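Local coordinates for enoyl-CoA hydratase (Bacillus halodurans, PDB 3LKE), which probably hydrates the double bond of enoyl-CoA thioesters, as a member of the crotonase-like enoyl-CoA hydratase/isomerase family, at residues 6-17 with 32-40. Residues are numbered along the deposited sequence; the frame is centred on the assembly and turned at random.
Sequences VHTEIQNDALYI and LGTSLLEAI
V6 lies against the helix 32-40 with its two methyls spread over about two turns, from L32 to A39. CG2 reaches the backbone, 3.6 Å from L36 N, and also packs on S35 CB and near CG of L32; CG1, anti to the backbone N (chi1 175°), is thereby turned along the helix to A39, whose CB is 4.0 Å away. Cutting V6 back to an alanine removes both methyls and is likely to open a gap beside L32 and L36 and to leave A39 CB without its V6 neighbour. Two residues on, T8 makes a single close touch, its methyl CG2 meeting A39 CB at 3.5 Å. Beyond the turn the chain returns antiparallel, paired through E9 and Y16. From this second strand L15 brings CD1 to within 3.9 Å of A39 O. I17 then uses both ends of its branched side chain: CG2 meets L36 CD1 at 3.9 Å, the two side chains crossing at about a right angle, while CD1 rests on A39, touching its CB and backbone, and approaches I40 CG1. The backbone of I17 is hydrogen-bonded to I53 of strand 51-56, which L36 also faces. The helix runs antiparallel to strand 14-17 (178°), as in the beta-alpha-beta crossover of strand 14-19, helix 30-45 and strand 51-56, here flanked by the hairpin's edge strand 6-10 in the crotonase fold.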
loop_
_atom_site.group_PDB
_atom_site.type_symbol
_atom_site.label_atom_id
_atom_site.label_comp_id
_atom_site.label_asym_id
_atom_site.label_seq_id
_atom_site.Cartn_x
_atom_site.Cartn_y
_atom_site.Cartn_z
ATOM N N VAL A 6 17.539 22.107 21.211
ATOM C CA VAL A 6 17.882 21.401 19.984
ATOM C C VAL A 6 19.250 21.883 19.511
ATOM O O VAL A 6 19.432 23.067 19.244
ATOM C CB VAL A 6 16.858 21.682 18.865
ATOM C CG1 VAL A 6 17.317 21.030 17.559
ATOM C CG2 VAL A 6 15.449 21.204 19.270
ATOM N N HIS A 7 20.212 20.971 19.415
ATOM C CA HIS A 7 21.545 21.336 18.950
ATOM C C HIS A 7 21.740 20.905 17.512
ATOM O O HIS A 7 21.090 19.971 17.048
ATOM C CB HIS A 7 22.628 20.714 19.834
ATOM C CG HIS A 7 22.475 21.036 21.287
ATOM N ND1 HIS A 7 22.302 22.324 21.748
ATOM C CD2 HIS A 7 22.469 20.238 22.381
ATOM C CE1 HIS A 7 22.194 22.305 23.067
ATOM N NE2 HIS A 7 22.293 21.051 23.475
ATOM N N THR A 8 22.628 21.594 16.803
ATOM C CA THR A 8 22.930 21.235 15.422
ATOM C C THR A 8 24.436 21.187 15.179
ATOM O O THR A 8 25.205 21.950 15.778
ATOM C CB THR A 8 22.265 22.198 14.413
ATOM O OG1 THR A 8 22.641 23.548 14.708
ATOM C CG2 THR A 8 20.750 22.083 14.488
ATOM N N GLU A 9 24.852 20.276 14.308
ATOM C CA GLU A 9 26.262 20.098 13.988
ATOM C C GLU A 9 26.390 19.479 12.609
ATOM O O GLU A 9 25.738 18.489 12.318
ATOM C CB GLU A 9 26.930 19.179 15.015
ATOM C CG GLU A 9 28.401 18.926 14.758
ATOM C CD GLU A 9 29.030 18.011 15.795
ATOM O OE1 GLU A 9 28.411 17.800 16.862
ATOM O OE2 GLU A 9 30.147 17.504 15.543
ATOM N N ILE A 10 27.243 20.052 11.767
ATOM C CA ILE A 10 27.542 19.430 10.480
ATOM C C ILE A 10 28.880 18.701 10.507
ATOM O O ILE A 10 29.907 19.273 10.869
ATOM C CB ILE A 10 27.542 20.450 9.337
ATOM C CG1 ILE A 10 26.147 21.061 9.181
ATOM C CG2 ILE A 10 28.012 19.791 8.043
ATOM C CD1 ILE A 10 26.081 22.189 8.183
ATOM N N GLN A 11 28.859 17.430 10.131
ATOM C CA GLN A 11 30.072 16.632 10.088
ATOM C C GLN A 11 30.128 15.833 8.800
ATOM O O GLN A 11 29.296 14.951 8.564
ATOM C CB GLN A 11 30.143 15.701 11.299
ATOM C CG GLN A 11 31.181 14.596 11.187
ATOM C CD GLN A 11 31.424 13.891 12.515
ATOM O OE1 GLN A 11 31.490 14.532 13.568
ATOM N NE2 GLN A 11 31.567 12.565 12.470
ATOM N N ASN A 12 31.103 16.164 7.962
ATOM C CA ASN A 12 31.322 15.439 6.722
ATOM C C ASN A 12 30.080 15.453 5.829
ATOM O O ASN A 12 29.666 14.418 5.304
ATOM C CB ASN A 12 31.757 14.005 7.022
ATOM C CG ASN A 12 32.325 13.305 5.810
ATOM O OD1 ASN A 12 32.323 13.854 4.706
ATOM N ND2 ASN A 12 32.822 12.088 6.006
ATOM N N ASP A 13 29.499 16.638 5.682
ATOM C CA ASP A 13 28.365 16.853 4.792
ATOM C C ASP A 13 27.096 16.149 5.271
ATOM O O ASP A 13 26.236 15.797 4.466
ATOM C CB ASP A 13 28.719 16.441 3.360
ATOM C CG ASP A 13 29.808 17.320 2.754
ATOM O OD1 ASP A 13 29.982 18.462 3.222
ATOM O OD2 ASP A 13 30.484 16.873 1.807
ATOM N N ALA A 14 26.988 15.948 6.583
ATOM C CA ALA A 14 25.746 15.481 7.199
ATOM C C ALA A 14 25.371 16.375 8.381
ATOM O O ALA A 14 26.214 16.683 9.214
ATOM C CB ALA A 14 25.878 14.022 7.648
ATOM N N LEU A 15 24.110 16.793 8.445
ATOM C CA LEU A 15 23.616 17.601 9.554
ATOM C C LEU A 15 23.036 16.719 10.650
ATOM O O LEU A 15 22.132 15.908 10.398
ATOM C CB LEU A 15 22.544 18.584 9.068
ATOM C CG LEU A 15 22.149 19.829 9.877
ATOM C CD1 LEU A 15 20.642 19.908 10.129
ATOM C CD2 LEU A 15 22.928 19.986 11.189
ATOM N N TYR A 16 23.554 16.886 11.863
ATOM C CA TYR A 16 23.070 16.161 13.030
ATOM C C TYR A 16 22.199 17.069 13.878
ATOM O O TYR A 16 22.651 18.122 14.344
ATOM C CB TYR A 16 24.244 15.629 13.861
ATOM C CG TYR A 16 25.031 14.545 13.152
ATOM C CD1 TYR A 16 26.015 14.871 12.222
ATOM C CD2 TYR A 16 24.771 13.202 13.391
ATOM C CE1 TYR A 16 26.733 13.891 11.563
ATOM C CE2 TYR A 16 25.490 12.210 12.742
ATOM C CZ TYR A 16 26.475 12.569 11.829
ATOM O OH TYR A 16 27.179 11.591 11.169
ATOM N N ILE A 17 20.940 16.670 14.054
ATOM C CA ILE A 17 19.985 17.424 14.860
ATOM C C ILE A 17 19.755 16.635 16.137
ATOM O O ILE A 17 19.273 15.500 16.093
ATOM C CB ILE A 17 18.633 17.637 14.114
ATOM C CG1 ILE A 17 18.855 18.448 12.832
ATOM C CG2 ILE A 17 17.623 18.330 15.018
ATOM C CD1 ILE A 17 17.572 18.722 12.030
ATOM N N LEU A 32 10.462 23.525 22.212
ATOM C CA LEU A 32 11.267 22.529 21.516
ATOM C C LEU A 32 10.884 22.482 20.031
ATOM O O LEU A 32 11.747 22.459 19.154
ATOM C CB LEU A 32 11.105 21.146 22.152
ATOM C CG LEU A 32 11.897 20.067 21.407
ATOM C CD1 LEU A 32 12.496 19.062 22.372
ATOM C CD2 LEU A 32 11.038 19.362 20.334
ATOM N N GLY A 33 9.585 22.473 19.754
ATOM C CA GLY A 33 9.116 22.393 18.383
ATOM C C GLY A 33 9.683 23.518 17.546
ATOM O O GLY A 33 10.161 23.311 16.433
ATOM N N THR A 34 9.654 24.725 18.096
ATOM C CA THR A 34 10.138 25.887 17.370
ATOM C C THR A 34 11.617 25.764 17.001
ATOM O O THR A 34 12.022 26.104 15.891
ATOM C CB THR A 34 9.899 27.174 18.175
ATOM O OG1 THR A 34 8.491 27.335 18.400
ATOM C CG2 THR A 34 10.442 28.376 17.418
ATOM N N SER A 35 12.421 25.276 17.936
ATOM C CA SER A 35 13.851 25.130 17.706
ATOM C C SER A 35 14.111 23.984 16.740
ATOM O O SER A 35 15.005 24.045 15.888
ATOM C CB SER A 35 14.567 24.884 19.035
ATOM O OG SER A 35 14.420 26.013 19.888
ATOM N N LEU A 36 13.312 22.936 16.875
ATOM C CA LEU A 36 13.422 21.795 15.988
ATOM C C LEU A 36 13.103 22.203 14.553
ATOM O O LEU A 36 13.842 21.868 13.629
ATOM C CB LEU A 36 12.495 20.679 16.459
ATOM C CG LEU A 36 12.441 19.445 15.566
ATOM C CD1 LEU A 36 13.817 18.810 15.400
ATOM C CD2 LEU A 36 11.456 18.452 16.145
ATOM N N LEU A 37 12.009 22.932 14.370
ATOM C CA LEU A 37 11.614 23.385 13.039
ATOM C C LEU A 37 12.740 24.191 12.396
ATOM O O LEU A 37 13.096 23.981 11.230
ATOM C CB LEU A 37 10.345 24.233 13.125
ATOM C CG LEU A 37 9.792 24.782 11.810
ATOM C CD1 LEU A 37 9.548 23.659 10.793
ATOM C CD2 LEU A 37 8.509 25.540 12.092
ATOM N N GLU A 38 13.308 25.106 13.178
ATOM C CA GLU A 38 14.376 25.975 12.708
ATOM C C GLU A 38 15.588 25.166 12.244
ATOM O O GLU A 38 16.207 25.477 11.226
ATOM C CB GLU A 38 14.762 26.934 13.839
ATOM C CG GLU A 38 15.826 27.956 13.501
ATOM C CD GLU A 38 16.212 28.803 14.706
ATOM O OE1 GLU A 38 17.268 29.473 14.649
ATOM O OE2 GLU A 38 15.465 28.790 15.713
ATOM N N ALA A 39 15.910 24.113 12.986
ATOM C CA ALA A 39 17.025 23.244 12.653
ATOM C C ALA A 39 16.742 22.456 11.373
ATOM O O ALA A 39 17.612 22.307 10.516
ATOM C CB ALA A 39 17.317 22.291 13.810
ATOM N N ILE A 40 15.519 21.950 11.255
ATOM C CA ILE A 40 15.123 21.174 10.081
ATOM C C ILE A 40 15.213 22.013 8.808
ATOM O O ILE A 40 15.757 21.570 7.794
ATOM C CB ILE A 40 13.686 20.632 10.228
ATOM C CG1 ILE A 40 13.635 19.555 11.317
ATOM C CG2 ILE A 40 13.191 20.079 8.897
ATOM C CD1 ILE A 40 12.231 19.228 11.805
#